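Local coordinates for protein alkaline phosphatase D (Bacillus subtilis, PDB 2YEQ) that hydrolyses phosphate esters as a phosphodiesterase and alkaline phosphatase, using an active site that holds iron(III) and calcium, at residues V75-D80 / Y90-G95; S163-V168 / F461-G466; I250-N255 / M259-H264; D424-L427 / H432-F435. One frame throughout, in Å; residues are numbered along the deposited sequence.

How the contacts relate
From the N terminus, contact 1 comes first: it faces strand 74-79 with strand 87-94 across the N-terminal domain, closing a loop of nine residues. Contact 2 then spans 292 residues, pinning the loop at 163-168 to the loop between strands 451-459 and 470-477. Contacts 3 and 4 both fall within that span, one after the other, and no contacts cross. Contact 3 closes the short approach to strand 263-267, contact 4 the return from helix 423-429 into strand 433-437; these are the two outermost strands of one mixed sheet, with contact centres about 37 Å apart. Contacts 1 and 3 touch through Glu78 and Ile250, joining the N-terminal and phosphatase domains.

Contact 1: V75-D80 / Y90-G95. With PE5 (3,6,9,12,15,18,21,24-octaoxahexacosan-1-ol), chain P; EDO (1,2-ethanediol), chain R.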
loop_
_atom_site.group_PDB
_atom_site.type_symbol
_atom_site.label_atom_id
_atom_site.label_comp_id
_atom_site.label_asym_id
_atom_site.label_seq_id
_atom_site.Cartn_x
_atom_site.Cartn_y
_atom_site.Cartn_z
ATOM N N VAL A 75 7.557 -19.062 5.140
ATOM C CA VAL A 75 8.603 -18.950 6.127
ATOM C C VAL A 75 8.681 -17.491 6.586
ATOM O O VAL A 75 8.789 -16.583 5.760
ATOM C CB VAL A 75 9.971 -19.398 5.537
ATOM C CG1 VAL A 75 11.076 -19.165 6.539
ATOM C CG2 VAL A 75 9.911 -20.880 5.096
ATOM N N HIS A 76 8.590 -17.275 7.887
ATOM C CA HIS A 76 8.810 -15.954 8.486
ATOM C C HIS A 76 9.898 -16.096 9.521
ATOM O O HIS A 76 9.746 -16.866 10.460
ATOM C CB HIS A 76 7.554 -15.440 9.194
ATOM C CG HIS A 76 6.410 -15.164 8.272
ATOM N ND1 HIS A 76 5.657 -16.166 7.707
ATOM C CD2 HIS A 76 5.897 -14.001 7.821
ATOM C CE1 HIS A 76 4.733 -15.625 6.934
ATOM N NE2 HIS A 76 4.860 -14.311 6.986
ATOM N N VAL A 77 10.995 -15.366 9.344
ATOM C CA VAL A 77 12.134 -15.430 10.247
ATOM C C VAL A 77 12.321 -14.030 10.802
ATOM O O VAL A 77 12.357 -13.072 10.052
ATOM C CB VAL A 77 13.443 -15.844 9.487
ATOM C CG1 VAL A 77 14.681 -15.643 10.363
ATOM C CG2 VAL A 77 13.364 -17.285 8.964
ATOM N N GLU A 78 12.440 -13.901 12.111
ATOM C CA GLU A 78 12.799 -12.619 12.695
ATOM C C GLU A 78 14.295 -12.679 13.040
ATOM O O GLU A 78 14.687 -13.161 14.094
ATOM C CB GLU A 78 11.897 -12.289 13.891
ATOM C CG GLU A 78 10.490 -11.877 13.400
ATOM C CD GLU A 78 9.489 -11.625 14.521
ATOM O OE1 GLU A 78 9.837 -10.895 15.484
ATOM O OE2 GLU A 78 8.358 -12.152 14.427
ATOM N N ALA A 79 15.121 -12.242 12.092
ATOM C CA ALA A 79 16.571 -12.337 12.215
ATOM C C ALA A 79 16.995 -11.204 13.120
ATOM O O ALA A 79 16.872 -10.038 12.756
ATOM C CB ALA A 79 17.219 -12.207 10.868
ATOM N N ASP A 80 17.470 -11.543 14.308
ATOM C CA ASP A 80 17.870 -10.533 15.275
ATOM C C ASP A 80 19.384 -10.566 15.504
ATOM O O ASP A 80 20.097 -11.266 14.790
ATOM C CB ASP A 80 17.086 -10.701 16.571
ATOM C CG ASP A 80 17.368 -12.014 17.275
ATOM O OD1 ASP A 80 18.184 -12.830 16.791
ATOM O OD2 ASP A 80 16.742 -12.224 18.331
ATOM N N TYR A 90 20.575 -11.817 2.478
ATOM C CA TYR A 90 19.970 -12.999 3.060
ATOM C C TYR A 90 19.590 -13.992 1.985
ATOM O O TYR A 90 19.378 -13.624 0.828
ATOM C CB TYR A 90 18.762 -12.613 3.947
ATOM C CG TYR A 90 17.604 -12.012 3.171
ATOM C CD1 TYR A 90 17.559 -10.653 2.905
ATOM C CD2 TYR A 90 16.546 -12.812 2.717
ATOM C CE1 TYR A 90 16.518 -10.108 2.193
ATOM C CE2 TYR A 90 15.500 -12.269 2.008
ATOM C CZ TYR A 90 15.478 -10.931 1.747
ATOM O OH TYR A 90 14.464 -10.387 1.017
ATOM N N ARG A 91 19.510 -15.266 2.370
ATOM C CA ARG A 91 19.033 -16.313 1.467
ATOM C C ARG A 91 18.574 -17.515 2.257
ATOM O O ARG A 91 18.899 -17.659 3.439
ATOM C CB ARG A 91 20.122 -16.729 0.473
ATOM C CG ARG A 91 21.217 -17.485 1.137
ATOM C CD ARG A 91 22.258 -17.988 0.148
ATOM N NE ARG A 91 23.393 -18.512 0.898
ATOM C CZ ARG A 91 24.543 -18.890 0.354
ATOM N NH1 ARG A 91 24.734 -18.786 -0.957
ATOM N NH2 ARG A 91 25.510 -19.352 1.137
ATOM N N PHE A 92 17.812 -18.364 1.581
ATOM C CA PHE A 92 17.270 -19.570 2.171
ATOM C C PHE A 92 17.796 -20.776 1.413
ATOM O O PHE A 92 18.111 -20.686 0.229
ATOM C CB PHE A 92 15.739 -19.580 2.068
ATOM C CG PHE A 92 15.064 -18.442 2.776
ATOM C CD1 PHE A 92 14.695 -18.557 4.109
ATOM C CD2 PHE A 92 14.780 -17.267 2.108
ATOM C CE1 PHE A 92 14.045 -17.523 4.755
ATOM C CE2 PHE A 92 14.131 -16.203 2.762
ATOM C CZ PHE A 92 13.767 -16.344 4.082
ATOM N N LYS A 93 17.800 -21.919 2.086
ATOM C CA LYS A 93 18.168 -23.196 1.480
ATOM C C LYS A 93 17.221 -24.255 2.024
ATOM O O LYS A 93 16.992 -24.309 3.227
ATOM C CB LYS A 93 19.604 -23.539 1.851
ATOM C CG LYS A 93 20.188 -24.741 1.173
ATOM C CD LYS A 93 21.460 -25.192 1.924
ATOM C CE LYS A 93 22.402 -26.027 1.059
ATOM N NZ LYS A 93 23.792 -26.046 1.615
ATOM N N THR A 94 16.667 -25.068 1.134
ATOM C CA THR A 94 15.848 -26.199 1.539
ATOM C C THR A 94 16.327 -27.407 0.749
ATOM O O THR A 94 16.331 -27.395 -0.474
ATOM C CB THR A 94 14.325 -25.902 1.404
ATOM O OG1 THR A 94 13.579 -26.956 2.018
ATOM C CG2 THR A 94 13.888 -25.683 -0.050
ATOM N N GLY A 95 16.755 -28.432 1.477
ATOM C CA GLY A 95 17.493 -29.539 0.899
ATOM C C GLY A 95 18.728 -28.943 0.262
ATOM O O GLY A 95 19.521 -28.250 0.913
HETATM C C50 PE5 P . 28.511 -20.183 -0.442
HETATM O O1 PE5 P . 27.760 -19.676 -1.548
HETATM C C1 PE5 P . 27.913 -18.262 -1.748
HETATM C C2 PE5 P . 27.174 -17.808 -3.010
HETATM O O2 PE5 P . 26.203 -16.790 -2.709
HETATM C C3 PE5 P . 25.449 -16.295 -3.838
HETATM C C4 PE5 P . 24.163 -17.099 -4.118
HETATM O O3 PE5 P . 23.611 -17.757 -2.974
HETATM C C1 EDO R . 6.993 -21.188 10.465
HETATM O O1 EDO R . 5.968 -21.977 9.855
HETATM C C2 EDO R . 7.998 -20.758 9.403
HETATM O O2 EDO R . 8.474 -19.441 9.690
#
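Val75, near the start of strand 74-79, brings CG1 obliquely up to the Phe92 ring, 3.8 Å from CE1. The methyl gets there because chi1 of 175° sets CG1 opposite the backbone N; the valine and the ring then slide past each other in opposite directions. Next, His76 turns to the other side of the strand: its ring stacks on Tyr243 of helix 228-245 and meets Trp26 edge-to-face, while its backbone N donates to O2 of an ethanediol at 2.8 Å. Val77 points back inward and brings CG2 to the edge of the same Phe92 ring, near its plane, with CG2 4.3 Å from CE1. The Glu78 carboxylate is taken by Arg249, in a salt bridge, and by the backbone N of Ile250, and Asp80 ends the segment in a salt bridge with Arg61. The Phe92 ring itself is buried, also meeting Leu25, Thr27, Val46 and Trp48. Arg91 leaves the opposite side of its strand, its chain extended, and its NH1 donates to O1 of a polyether fragment at 3.2 Å, with an N-H...O angle of 161°; Glu49 forms a salt bridge with the guanidinium, and Phe56 a cation-pi contact. With an alanine here, the Glu49 carboxylate would probably lose its charged mate and Phe56 its cation. Two sheets thus face each other through aliphatic and aromatic side chains, without a hydrogen bond between these strands, as in the immunoglobulin-like beta sandwich expected of this N-terminal domain.

Contact 2: S163-V168 / F461-G466; sequences SKTGNV and FVTEPG. With PE5 (3,6,9,12,15,18,21,24-octaoxahexacosan-1-ol), chain Z.
Thr463 and Val168 are the residues whose CA atoms come nearest, 6.2 Å apart, between two segments that are neither helix nor strand. Ser163 to Gly166 form a type I beta turn, closed by Gly166 N to Ser163 O. An ST turn overlaps it, with Ser163 OG accepting from Thr165 N at 3.0 Å. The Asn167 side chain folds back so that its OD1 accepts from Ser163 N in a nearly linear N-H...O bond (173°), the donor tilted from the carbonyl plane. At Gly166, phi of 103° and psi of 145° would press any CB against the preceding carbonyl O. Across the contact Thr463 is the central side chain, meeting both Thr165 and Val168 at roughly right angles. Its methyl CG2 comes 3.5 Å from Thr165 OG1, while its CB lies 3.9 Å from Val168 CG1. That same valine methyl sits 3.6 Å from Thr463 O. No hydrogen bond joins the segments directly; both threonine hydroxyls bond instead to Asn415, Thr165 OG1 to its backbone N and Thr463 OG1 to its side-chain ND2. This surface contact thereby brings the long loop between strand 145-148 and helix 179-190 against the connection from strand 451-459 to strand 470-477.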
loop_
_atom_site.group_PDB
_atom_site.type_symbol
_atom_site.label_atom_id
_atom_site.label_comp_id
_atom_site.label_asym_id
_atom_site.label_seq_id
_atom_site.Cartn_x
_atom_site.Cartn_y
_atom_site.Cartn_z
ATOM N N SER A 163 -10.327 -2.702 -17.358
ATOM C CA SER A 163 -9.669 -1.427 -17.573
ATOM C C SER A 163 -10.170 -0.774 -18.863
ATOM O O SER A 163 -10.452 -1.459 -19.840
ATOM C CB SER A 163 -8.150 -1.649 -17.650
ATOM O OG SER A 163 -7.505 -0.577 -18.273
ATOM N N LYS A 164 -10.220 0.557 -18.873
ATOM C CA LYS A 164 -10.486 1.305 -20.102
ATOM C C LYS A 164 -9.520 0.970 -21.224
ATOM O O LYS A 164 -9.914 1.026 -22.383
ATOM C CB LYS A 164 -10.432 2.814 -19.862
ATOM C CG LYS A 164 -11.801 3.427 -19.573
ATOM C CD LYS A 164 -12.684 3.514 -20.824
ATOM C CE LYS A 164 -14.040 2.828 -20.624
ATOM N NZ LYS A 164 -14.825 3.439 -19.521
ATOM N N THR A 165 -8.271 0.608 -20.900
ATOM C CA THR A 165 -7.300 0.265 -21.948
ATOM C C THR A 165 -7.119 -1.251 -22.152
ATOM O O THR A 165 -6.214 -1.675 -22.863
ATOM C CB THR A 165 -5.949 1.009 -21.741
ATOM O OG1 THR A 165 -5.444 0.791 -20.416
ATOM C CG2 THR A 165 -6.142 2.498 -21.961
ATOM N N GLY A 166 -8.007 -2.062 -21.551
ATOM C CA GLY A 166 -8.054 -3.497 -21.817
ATOM C C GLY A 166 -7.434 -4.321 -20.720
ATOM O O GLY A 166 -6.450 -3.911 -20.094
ATOM N N ASN A 167 -8.008 -5.490 -20.468
ATOM C CA ASN A 167 -7.397 -6.447 -19.541
ATOM C C ASN A 167 -6.365 -7.334 -20.248
ATOM O O ASN A 167 -6.700 -8.392 -20.813
ATOM C CB ASN A 167 -8.464 -7.287 -18.841
ATOM C CG ASN A 167 -9.093 -6.550 -17.676
ATOM O OD1 ASN A 167 -8.922 -5.333 -17.555
ATOM N ND2 ASN A 167 -9.792 -7.279 -16.799
ATOM N N VAL A 168 -5.101 -6.934 -20.151
ATOM C CA VAL A 168 -4.043 -7.568 -20.935
ATOM C C VAL A 168 -3.588 -8.897 -20.347
ATOM O O VAL A 168 -3.014 -9.712 -21.063
ATOM C CB VAL A 168 -2.840 -6.594 -21.145
ATOM C CG1 VAL A 168 -3.303 -5.398 -21.979
ATOM C CG2 VAL A 168 -2.231 -6.148 -19.809
ATOM N N PHE A 461 2.568 4.074 -20.236
ATOM C CA PHE A 461 1.680 2.920 -20.485
ATOM C C PHE A 461 2.121 1.707 -19.676
ATOM O O PHE A 461 3.264 1.629 -19.247
ATOM C CB PHE A 461 1.594 2.575 -21.992
ATOM C CG PHE A 461 2.939 2.239 -22.629
ATOM C CD1 PHE A 461 3.505 0.975 -22.482
ATOM C CD2 PHE A 461 3.641 3.198 -23.348
ATOM C CE1 PHE A 461 4.752 0.656 -23.049
ATOM C CE2 PHE A 461 4.892 2.896 -23.921
ATOM C CZ PHE A 461 5.443 1.617 -23.770
ATOM N N VAL A 462 1.175 0.800 -19.451
ATOM C CA VAL A 462 1.413 -0.483 -18.779
ATOM C C VAL A 462 0.797 -1.656 -19.573
ATOM O O VAL A 462 1.003 -2.813 -19.210
ATOM C CB VAL A 462 0.873 -0.493 -17.301
ATOM C CG1 VAL A 462 1.617 0.482 -16.440
ATOM C CG2 VAL A 462 -0.636 -0.222 -17.235
ATOM N N THR A 463 0.076 -1.378 -20.654
ATOM C CA THR A 463 -0.592 -2.416 -21.436
ATOM C C THR A 463 0.408 -3.217 -22.298
ATOM O O THR A 463 0.075 -4.292 -22.786
ATOM C CB THR A 463 -1.710 -1.831 -22.344
ATOM O OG1 THR A 463 -1.209 -0.707 -23.091
ATOM C CG2 THR A 463 -2.908 -1.391 -21.525
ATOM N N GLU A 464 1.603 -2.656 -22.490
ATOM C CA GLU A 464 2.751 -3.349 -23.076
ATOM C C GLU A 464 3.890 -3.253 -22.078
ATOM O O GLU A 464 4.004 -2.263 -21.357
ATOM C CB GLU A 464 3.208 -2.689 -24.379
ATOM C CG GLU A 464 2.131 -2.441 -25.403
ATOM C CD GLU A 464 1.483 -3.723 -25.915
ATOM O OE1 GLU A 464 2.117 -4.800 -25.883
ATOM O OE2 GLU A 464 0.323 -3.650 -26.358
ATOM N N PRO A 465 4.721 -4.287 -21.992
ATOM C CA PRO A 465 5.927 -4.192 -21.179
ATOM C C PRO A 465 6.882 -3.125 -21.724
ATOM O O PRO A 465 6.784 -2.754 -22.900
ATOM C CB PRO A 465 6.570 -5.577 -21.320
ATOM C CG PRO A 465 5.607 -6.410 -22.017
ATOM C CD PRO A 465 4.674 -5.539 -22.752
ATOM N N GLY A 466 7.745 -2.609 -20.863
ATOM C CA GLY A 466 8.922 -1.841 -21.293
ATOM C C GLY A 466 8.829 -0.327 -21.406
ATOM O O GLY A 466 9.704 0.292 -22.017
HETATM C C50 PE5 Z . -10.249 -9.786 -24.828
HETATM O O1 PE5 Z . -9.451 -8.707 -24.325
HETATM C C1 PE5 Z . -8.272 -8.492 -25.105
HETATM C C2 PE5 Z . -7.230 -7.764 -24.248
HETATM O O2 PE5 Z . -6.026 -7.444 -24.973
HETATM C C3 PE5 Z . -6.171 -6.213 -25.693
HETATM C C4 PE5 Z . -6.302 -5.053 -24.730
#

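Contact 3: I250-N255 / M259-H264; sequences ISSLPN and MQLYRH. With PE5 (3,6,9,12,15,18,21,24-octaoxahexacosan-1-ol), chain V; EDO (1,2-ethanediol), chain B.
Gln260, whose CB rests 3.6 Å from Ser251 O, folds its amide over one face of the Tyr262 ring, NE2 standing 3.2 Å above the plane near the centre. The amide is fixed there by NE2 donating to Tyr262 O at 2.9 Å, a bond lying in the amide plane. At the edge of the Arg263 guanidinium, NH1 donates to Leu261 O, while NH2 forms a salt bridge with Asp17 and also bonds to Val206 O. Across the segments, Ser252 OG donates to Gln260 O at 2.7 Å, nearly along the C=O axis. Ser252 ends the 3-10 segment 250-252, on the way from helix 228-245 to strand 263-267, an outermost strand of one of the mixed sheets of this calcineurin-like phosphoesterase fold. A water bridges the segments, donating to Ser251 O and Leu253 O and accepting from Gln260 N at 2.9 Å. Met259 reaches out extended, CG anti to the backbone N (chi1 -178°), and runs alongside Pro254 in the same direction, with SD 3.9 Å from Pro254 CB. Its CG passes 3.3 Å from Ser252 O, and Trp208 and Tyr239 also touch this methionine.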
loop_
_atom_site.group_PDB
_atom_site.type_symbol
_atom_site.label_atom_id
_atom_site.label_comp_id
_atom_site.label_asym_id
_atom_site.label_seq_id
_atom_site.Cartn_x
_atom_site.Cartn_y
_atom_site.Cartn_z
ATOM N N ILE A 250 5.550 -11.743 14.165
ATOM C CA ILE A 250 4.632 -12.753 14.716
ATOM C C ILE A 250 3.391 -12.128 15.431
ATOM O O ILE A 250 2.308 -12.724 15.471
ATOM C CB ILE A 250 5.402 -13.752 15.639
ATOM C CG1 ILE A 250 4.567 -15.031 15.874
ATOM C CG2 ILE A 250 5.826 -13.080 16.943
ATOM C CD1 ILE A 250 4.256 -15.805 14.585
ATOM N N SER A 251 3.530 -10.901 15.917
ATOM C CA SER A 251 2.405 -10.205 16.526
ATOM C C SER A 251 1.316 -9.862 15.503
ATOM O O SER A 251 0.205 -9.537 15.891
ATOM C CB SER A 251 2.894 -8.945 17.237
ATOM O OG SER A 251 3.586 -8.129 16.300
ATOM N N SER A 252 1.635 -9.958 14.211
ATOM C CA SER A 252 0.649 -9.841 13.153
ATOM C C SER A 252 0.019 -11.186 12.736
ATOM O O SER A 252 -0.768 -11.199 11.811
ATOM C CB SER A 252 1.244 -9.130 11.904
ATOM O OG SER A 252 1.495 -7.749 12.128
ATOM N N LEU A 253 0.333 -12.303 13.393
ATOM C CA LEU A 253 -0.340 -13.584 13.078
ATOM C C LEU A 253 -1.854 -13.428 13.306
ATOM O O LEU A 253 -2.262 -12.947 14.351
ATOM C CB LEU A 253 0.204 -14.721 13.964
ATOM C CG LEU A 253 -0.276 -16.164 13.709
ATOM C CD1 LEU A 253 0.310 -16.680 12.398
ATOM C CD2 LEU A 253 0.093 -17.115 14.878
ATOM N N PRO A 254 -2.698 -13.795 12.345
ATOM C CA PRO A 254 -4.122 -13.576 12.544
ATOM C C PRO A 254 -4.733 -14.601 13.487
ATOM O O PRO A 254 -4.145 -15.652 13.730
ATOM C CB PRO A 254 -4.714 -13.700 11.135
ATOM C CG PRO A 254 -3.745 -14.527 10.392
ATOM C CD PRO A 254 -2.399 -14.217 10.974
ATOM N N ASN A 255 -5.879 -14.253 14.049
ATOM C CA ASN A 255 -6.681 -15.157 14.859
ATOM C C ASN A 255 -8.096 -15.000 14.349
ATOM O O ASN A 255 -8.763 -14.004 14.613
ATOM C CB ASN A 255 -6.583 -14.799 16.336
ATOM C CG ASN A 255 -7.351 -15.772 17.228
ATOM O OD1 ASN A 255 -7.707 -16.856 16.813
ATOM N ND2 ASN A 255 -7.622 -15.360 18.445
ATOM N N MET A 259 -6.651 -9.382 13.009
ATOM C CA MET A 259 -5.215 -9.364 12.720
ATOM C C MET A 259 -4.595 -7.988 13.011
ATOM O O MET A 259 -5.058 -6.971 12.490
ATOM C CB MET A 259 -5.003 -9.753 11.261
ATOM C CG MET A 259 -3.551 -9.822 10.827
ATOM S SD MET A 259 -3.350 -10.641 9.226
ATOM C CE MET A 259 -1.732 -9.985 8.739
ATOM N N GLN A 260 -3.550 -7.971 13.836
ATOM C CA GLN A 260 -2.903 -6.714 14.210
ATOM C C GLN A 260 -1.976 -6.272 13.072
ATOM O O GLN A 260 -0.915 -6.846 12.888
ATOM C CB GLN A 260 -2.116 -6.872 15.504
ATOM C CG GLN A 260 -1.465 -5.584 16.011
ATOM C CD GLN A 260 -2.508 -4.509 16.276
ATOM O OE1 GLN A 260 -3.494 -4.761 16.960
ATOM N NE2 GLN A 260 -2.309 -3.333 15.726
ATOM N N LEU A 261 -2.401 -5.282 12.299
ATOM C CA LEU A 261 -1.577 -4.761 11.228
ATOM C C LEU A 261 -1.114 -3.318 11.506
ATOM O O LEU A 261 0.011 -2.961 11.165
ATOM C CB LEU A 261 -2.288 -4.834 9.899
ATOM C CG LEU A 261 -1.419 -4.708 8.642
ATOM C CD1 LEU A 261 -0.302 -5.792 8.590
ATOM C CD2 LEU A 261 -2.268 -4.777 7.411
ATOM N N TYR A 262 -1.949 -2.477 12.116
ATOM C CA TYR A 262 -1.455 -1.133 12.418
ATOM C C TYR A 262 -0.267 -1.184 13.368
ATOM O O TYR A 262 -0.203 -2.016 14.266
ATOM C CB TYR A 262 -2.562 -0.165 12.858
ATOM C CG TYR A 262 -3.142 -0.337 14.236
ATOM C CD1 TYR A 262 -2.510 0.186 15.352
ATOM C CD2 TYR A 262 -4.387 -0.941 14.402
ATOM C CE1 TYR A 262 -3.084 0.082 16.619
ATOM C CE2 TYR A 262 -4.969 -1.050 15.649
ATOM C CZ TYR A 262 -4.331 -0.543 16.745
ATOM O OH TYR A 262 -4.936 -0.664 17.955
ATOM N N ARG A 263 0.729 -0.341 13.096
ATOM C CA ARG A 263 1.964 -0.390 13.837
ATOM C C ARG A 263 2.794 0.878 13.614
ATOM O O ARG A 263 2.512 1.678 12.725
ATOM C CB ARG A 263 2.787 -1.625 13.461
ATOM C CG ARG A 263 3.084 -1.762 11.977
ATOM C CD ARG A 263 3.308 -3.239 11.610
ATOM N NE ARG A 263 3.851 -3.488 10.260
ATOM C CZ ARG A 263 3.198 -3.374 9.114
ATOM N NH1 ARG A 263 1.915 -3.008 9.046
ATOM N NH2 ARG A 263 3.827 -3.675 8.001
ATOM N N HIS A 264 3.783 1.054 14.473
ATOM C CA HIS A 264 4.566 2.277 14.487
ATOM C C HIS A 264 6.067 1.999 14.572
ATOM O O HIS A 264 6.508 1.056 15.203
ATOM C CB HIS A 264 4.112 3.155 15.659
ATOM C CG HIS A 264 5.058 4.270 15.980
ATOM N ND1 HIS A 264 6.128 4.114 16.836
ATOM C CD2 HIS A 264 5.104 5.554 15.544
ATOM C CE1 HIS A 264 6.793 5.254 16.914
ATOM N NE2 HIS A 264 6.195 6.143 16.135
HETATM C C50 PE5 V . -1.821 -2.441 20.404
HETATM O O1 PE5 V . -1.056 -2.643 19.214
HETATM C C1 PE5 V . 0.011 -1.698 19.035
HETATM C C2 PE5 V . 0.653 -1.877 17.657
HETATM O O2 PE5 V . 1.725 -2.823 17.738
HETATM C C3 PE5 V . 2.033 -3.541 16.531
HETATM C C4 PE5 V . 2.649 -4.894 16.844
HETATM C C1 EDO B . -2.887 -19.892 12.690
HETATM O O1 EDO B . -3.200 -18.494 12.571
HETATM C C2 EDO B . -2.676 -20.544 11.323
HETATM O O2 EDO B . -3.420 -21.756 11.208
HETATM O O HOH W 1 -2.367 -10.340 15.069
#

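Contact 4: D424-L427 / H432-F435; sequences DQIL and HIQF. With EDO (1,2-ethanediol), chain C.
Ile433 meets Leu427 and Ile426 where helix 423-429 packs against strand 433-437, an outermost strand of a seven-stranded mixed sheet in the calcineurin-like phosphatase domain. The chain turns back tightly between them, with only four residues separating the two segments. His432, just ahead of the strand, aims its CB away from the helix. Its ring is held at both nitrogens: NE2 bonds to Lys336 O, and ND1 shares a hydrogen bond of 3.2 Å with O1 of an ethanediol, an oxygen that sits at the ring edge near its plane; this diol also bonds to Phe393 O. A leucine in its place would probably leave Lys336 O without this partner and let the side chain turn more freely. Ile433 points its CB at the helix and carries the contact. The Ile433 and Leu427 side chains cross at about a right angle, with Ile433 CG2, anti to its backbone N, 3.6 Å from Leu427 CD2. The longer branch leads to CD1, which touches Ile426 CG2 more loosely at 4.3 Å. Trp337 touches both isoleucines, and Trp385 and Ser387 of the next strand lie on Ile433. Gln434 looks away from the helix and curls back, NE2 making a weak bond to His432 O. Together with Phe435 it faces Ala386 in a classic beta bulge, and the Phe435 ring meets those of Tyr456 and Phe475. Between helix and strand sits one water, 2.9 Å from Leu427 O and 2.6 Å from Ile433 O.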
loop_
_atom_site.group_PDB
_atom_site.type_symbol
_atom_site.label_atom_id
_atom_site.label_comp_id
_atom_site.label_asym_id
_atom_site.label_seq_id
_atom_site.Cartn_x
_atom_site.Cartn_y
_atom_site.Cartn_z
ATOM N N ASP A 424 -9.625 20.103 -14.184
ATOM C CA ASP A 424 -9.690 21.565 -13.972
ATOM C C ASP A 424 -10.772 21.935 -12.974
ATOM O O ASP A 424 -10.523 22.741 -12.078
ATOM C CB ASP A 424 -9.908 22.301 -15.295
ATOM C CG ASP A 424 -8.684 22.249 -16.200
ATOM O OD1 ASP A 424 -7.539 22.128 -15.689
ATOM O OD2 ASP A 424 -8.871 22.311 -17.430
ATOM N N GLN A 425 -11.942 21.302 -13.083
ATOM C CA GLN A 425 -13.047 21.542 -12.139
ATOM C C GLN A 425 -12.661 21.234 -10.705
ATOM O O GLN A 425 -12.877 22.040 -9.787
ATOM C CB GLN A 425 -14.268 20.703 -12.541
ATOM C CG GLN A 425 -15.455 20.780 -11.575
ATOM C CD GLN A 425 -16.342 19.558 -11.678
ATOM O OE1 GLN A 425 -16.598 18.877 -10.681
ATOM N NE2 GLN A 425 -16.805 19.261 -12.894
ATOM N N ILE A 426 -12.086 20.056 -10.490
ATOM C CA ILE A 426 -11.763 19.637 -9.141
ATOM C C ILE A 426 -10.712 20.555 -8.539
ATOM O O ILE A 426 -10.776 20.928 -7.353
ATOM C CB ILE A 426 -11.285 18.142 -9.113
ATOM C CG1 ILE A 426 -12.453 17.199 -9.458
ATOM C CG2 ILE A 426 -10.702 17.791 -7.747
ATOM C CD1 ILE A 426 -11.994 15.776 -9.802
ATOM N N LEU A 427 -9.718 20.917 -9.342
ATOM C CA LEU A 427 -8.645 21.800 -8.843
ATOM C C LEU A 427 -9.196 23.187 -8.496
ATOM O O LEU A 427 -8.841 23.758 -7.471
ATOM C CB LEU A 427 -7.515 21.920 -9.876
ATOM C CG LEU A 427 -6.672 20.668 -10.161
ATOM C CD1 LEU A 427 -5.622 20.959 -11.220
ATOM C CD2 LEU A 427 -6.017 20.163 -8.927
ATOM N N HIS A 432 -6.551 23.893 -2.210
ATOM C CA HIS A 432 -5.471 23.268 -1.468
ATOM C C HIS A 432 -4.735 22.174 -2.285
ATOM O O HIS A 432 -3.624 21.787 -1.934
ATOM C CB HIS A 432 -5.979 22.665 -0.158
ATOM C CG HIS A 432 -7.062 21.653 -0.350
ATOM N ND1 HIS A 432 -8.363 22.005 -0.638
ATOM C CD2 HIS A 432 -7.026 20.299 -0.350
ATOM C CE1 HIS A 432 -9.085 20.907 -0.801
ATOM N NE2 HIS A 432 -8.300 19.858 -0.618
ATOM N N ILE A 433 -5.353 21.700 -3.360
ATOM C CA ILE A 433 -4.797 20.654 -4.182
ATOM C C ILE A 433 -3.832 21.266 -5.217
ATOM O O ILE A 433 -4.222 22.080 -6.057
ATOM C CB ILE A 433 -5.893 19.804 -4.902
ATOM C CG1 ILE A 433 -6.850 19.140 -3.891
ATOM C CG2 ILE A 433 -5.235 18.709 -5.746
ATOM C CD1 ILE A 433 -7.869 18.135 -4.491
ATOM N N GLN A 434 -2.594 20.798 -5.188
ATOM C CA GLN A 434 -1.509 21.400 -5.961
ATOM C C GLN A 434 -1.116 20.602 -7.195
ATOM O O GLN A 434 -0.333 21.092 -8.012
ATOM C CB GLN A 434 -0.277 21.528 -5.063
ATOM C CG GLN A 434 -0.504 22.340 -3.806
ATOM C CD GLN A 434 -0.978 23.739 -4.147
ATOM O OE1 GLN A 434 -0.329 24.431 -4.931
ATOM N NE2 GLN A 434 -2.142 24.134 -3.618
ATOM N N PHE A 435 -1.640 19.381 -7.345
ATOM C CA PHE A 435 -1.153 18.484 -8.393
ATOM C C PHE A 435 -2.162 17.392 -8.744
ATOM O O PHE A 435 -2.796 16.868 -7.855
ATOM C CB PHE A 435 0.139 17.834 -7.904
ATOM C CG PHE A 435 0.781 16.882 -8.906
ATOM C CD1 PHE A 435 1.194 17.326 -10.147
ATOM C CD2 PHE A 435 1.011 15.559 -8.568
ATOM C CE1 PHE A 435 1.807 16.469 -11.041
ATOM C CE2 PHE A 435 1.625 14.674 -9.476
ATOM C CZ PHE A 435 2.014 15.119 -10.695
HETATM C C1 EDO C . -9.995 24.924 1.055
HETATM O O1 EDO C . -10.561 24.291 -0.113
HETATM C C2 EDO C . -8.507 24.646 1.278
HETATM O O2 EDO C . -8.200 23.809 2.423
HETATM O O HOH W 2 -6.010 23.719 -6.945
#